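Local coordinates for protein split-soret cytochrome C (Desulfovibrio desulfuricans, PDB 1H21) that carries two heme c groups and probably a [2Fe-2S] cluster per subunit, shares its hemes across a homodimer, and may take part in sulfate reduction, at residues 152-155 / 159-162. Numbering follows the deposited sequence.
Sequences SKWC and KIEA. With HEC (heme c), chain H.
I160 N donates a hydrogen bond to C155 O, 3.0 Å long with an N-H...O angle of 152°. It belongs to a Schellman motif that ends helix 147-158. K159 leaves the helix with positive phi (51°), and the chain turns back along the last turn toward helix 165-192.

I160 CB points toward the helix and carries two branches. CG2 sits beside the carbonyl carbon and comes near W154 CZ3, more loosely than CD1 does. CG1 lies anti to that carbon (chi1 -63°) and carries CD1 toward the indole. CD1 ends 3.5 Å from W154 CH2, at the six-membered part of the ring, and meets it obliquely. The W154 ring also has C155 SG at its edge, in plane, and R170 as a cation-pi partner. Its NE1 is hydrogen-bonded to P138 O.

C155 fills the angle between helix and loop. Its CB lies close to I160 O. SG, beside its own backbone N, reaches 3.6 Å to A162 CA and 3.9 Å to A162 CB. W222 of the second subunit packs on both C155 and A162, and E161 OE1 accepts hydrogen bonds from N221 and G217 of that subunit.

The heme lies beside the start of segment 152-155. S152 CB is 3.7 Å from HEC C2A. K153 runs extended past a propionate, with CG 3.4 Å from HEC O1D.

The chemistry is thus mixed. One backbone bond ends the helix that carries the axial heme ligand H148. Apolar packing, I160 CD1 on W154 and C155 SG on A162, holds the following loop against it.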
loop_
_atom_site.group_PDB
_atom_site.type_symbol
_atom_site.label_atom_id
_atom_site.label_comp_id
_atom_site.label_asym_id
_atom_site.label_seq_id
_atom_site.Cartn_x
_atom_site.Cartn_y
_atom_site.Cartn_z
ATOM N N SER A 152 15.998 3.182 2.365
ATOM C CA SER A 152 17.130 3.768 1.647
ATOM C C SER A 152 17.896 4.848 2.420
ATOM O O SER A 152 19.128 4.822 2.457
ATOM C CB SER A 152 16.677 4.283 0.278
ATOM O OG SER A 152 16.061 3.235 -0.450
ATOM N N LYS A 153 17.174 5.772 3.056
ATOM C CA LYS A 153 17.778 6.855 3.840
ATOM C C LYS A 153 18.582 6.270 5.020
ATOM O O LYS A 153 19.769 6.562 5.200
ATOM C CB LYS A 153 16.671 7.774 4.347
ATOM C CG LYS A 153 17.129 9.111 4.861
ATOM C CD LYS A 153 15.949 9.877 5.379
ATOM C CE LYS A 153 16.411 11.145 6.029
ATOM N NZ LYS A 153 15.267 11.840 6.680
ATOM N N TRP A 154 17.952 5.380 5.775
ATOM C CA TRP A 154 18.606 4.741 6.913
ATOM C C TRP A 154 19.898 3.993 6.515
ATOM O O TRP A 154 20.927 4.140 7.177
ATOM C CB TRP A 154 17.605 3.798 7.593
ATOM C CG TRP A 154 18.110 3.052 8.798
ATOM C CD1 TRP A 154 18.013 3.440 10.113
ATOM C CD2 TRP A 154 18.701 1.743 8.812
ATOM N NE1 TRP A 154 18.492 2.448 10.932
ATOM C CE2 TRP A 154 18.919 1.396 10.164
ATOM C CE3 TRP A 154 19.055 0.825 7.806
ATOM C CZ2 TRP A 154 19.477 0.166 10.544
ATOM C CZ3 TRP A 154 19.607 -0.396 8.180
ATOM C CH2 TRP A 154 19.813 -0.716 9.541
ATOM N N CYS A 155 19.843 3.183 5.456
ATOM C CA CYS A 155 21.016 2.438 4.981
ATOM C C CYS A 155 22.126 3.404 4.551
ATOM O O CYS A 155 23.301 3.234 4.907
ATOM C CB CYS A 155 20.648 1.508 3.810
ATOM S SG CYS A 155 19.788 -0.045 4.247
ATOM N N LYS A 159 25.584 3.719 6.419
ATOM C CA LYS A 159 26.533 2.954 5.594
ATOM C C LYS A 159 26.371 1.432 5.690
ATOM O O LYS A 159 27.355 0.671 5.684
ATOM C CB LYS A 159 27.980 3.382 5.868
ATOM C CG LYS A 159 28.474 4.486 4.920
ATOM C CD LYS A 159 27.622 5.737 5.045
ATOM C CE LYS A 159 27.784 6.684 3.851
ATOM N NZ LYS A 159 26.954 7.929 4.000
ATOM N N ILE A 160 25.108 1.009 5.768
ATOM C CA ILE A 160 24.725 -0.399 5.842
ATOM C C ILE A 160 24.081 -0.733 4.499
ATOM O O ILE A 160 23.419 0.114 3.891
ATOM C CB ILE A 160 23.675 -0.648 6.961
ATOM C CG1 ILE A 160 24.274 -0.313 8.318
ATOM C CG2 ILE A 160 23.213 -2.100 6.960
ATOM C CD1 ILE A 160 23.239 -0.070 9.367
ATOM N N GLU A 161 24.300 -1.951 4.019
ATOM C CA GLU A 161 23.711 -2.372 2.754
ATOM C C GLU A 161 22.264 -2.810 2.957
ATOM O O GLU A 161 21.943 -3.479 3.949
ATOM C CB GLU A 161 24.523 -3.515 2.127
ATOM C CG GLU A 161 25.745 -3.078 1.320
ATOM C CD GLU A 161 26.355 -4.234 0.518
ATOM O OE1 GLU A 161 25.689 -4.756 -0.407
ATOM O OE2 GLU A 161 27.507 -4.630 0.812
ATOM N N ALA A 162 21.403 -2.478 1.995
ATOM C CA ALA A 162 19.979 -2.831 2.053
ATOM C C ALA A 162 19.760 -4.355 1.958
ATOM O O ALA A 162 18.631 -4.867 2.035
ATOM C CB ALA A 162 19.233 -2.105 0.948
HETATM FE FE HEC H . 14.961 7.337 -4.086
HETATM C CHA HEC H . 16.399 8.205 -1.191
HETATM C CHB HEC H . 17.861 5.739 -5.076
HETATM C CHC HEC H . 13.290 5.933 -6.694
HETATM C CHD HEC H . 12.421 9.486 -3.585
HETATM N NA HEC H . 16.754 7.117 -3.290
HETATM C C1A HEC H . 17.122 7.402 -1.999
HETATM C C2A HEC H . 18.424 6.862 -1.650
HETATM C C3A HEC H . 18.916 6.283 -2.825
HETATM C C4A HEC H . 17.860 6.451 -3.838
HETATM C CMA HEC H . 20.230 5.528 -3.036
HETATM C CAA HEC H . 19.140 6.965 -0.289
HETATM C CBA HEC H . 20.061 8.178 -0.154
HETATM C CGA HEC H . 19.376 9.453 0.319
HETATM O O1A HEC H . 19.542 10.514 -0.318
HETATM O O2A HEC H . 18.705 9.404 1.364
HETATM N NB HEC H . 15.492 6.135 -5.617
HETATM C C1B HEC H . 16.743 5.592 -5.903
HETATM C C2B HEC H . 16.688 4.666 -7.055
HETATM C C3B HEC H . 15.351 4.629 -7.417
HETATM C C4B HEC H . 14.645 5.577 -6.555
HETATM C CMB HEC H . 17.866 3.934 -7.747
HETATM C CAB HEC H . 14.785 3.843 -8.436
HETATM C CBB HEC H . 14.906 2.387 -8.409
HETATM N NC HEC H . 13.158 7.609 -4.863
HETATM C C1C HEC H . 12.601 6.891 -5.915
HETATM C C2C HEC H . 11.236 7.334 -6.142
HETATM C C3C HEC H . 10.935 8.362 -5.238
HETATM C C4C HEC H . 12.177 8.519 -4.503
HETATM C CMC HEC H . 10.342 6.802 -7.285
HETATM C CAC HEC H . 9.775 9.181 -5.212
HETATM C CBC HEC H . 8.389 8.734 -4.915
HETATM N ND HEC H . 14.606 8.642 -2.744
HETATM C C1D HEC H . 13.569 9.548 -2.745
HETATM C C2D HEC H . 13.614 10.343 -1.542
HETATM C C3D HEC H . 14.647 9.939 -0.789
HETATM C C4D HEC H . 15.258 8.857 -1.554
HETATM C CMD HEC H . 12.626 11.415 -1.170
HETATM C CAD HEC H . 15.062 10.532 0.569
HETATM C CBD HEC H . 16.101 11.633 0.418
HETATM C CGD HEC H . 16.549 12.202 1.758
HETATM O O1D HEC H . 17.345 11.536 2.471
HETATM O O2D HEC H . 16.086 13.320 2.098
#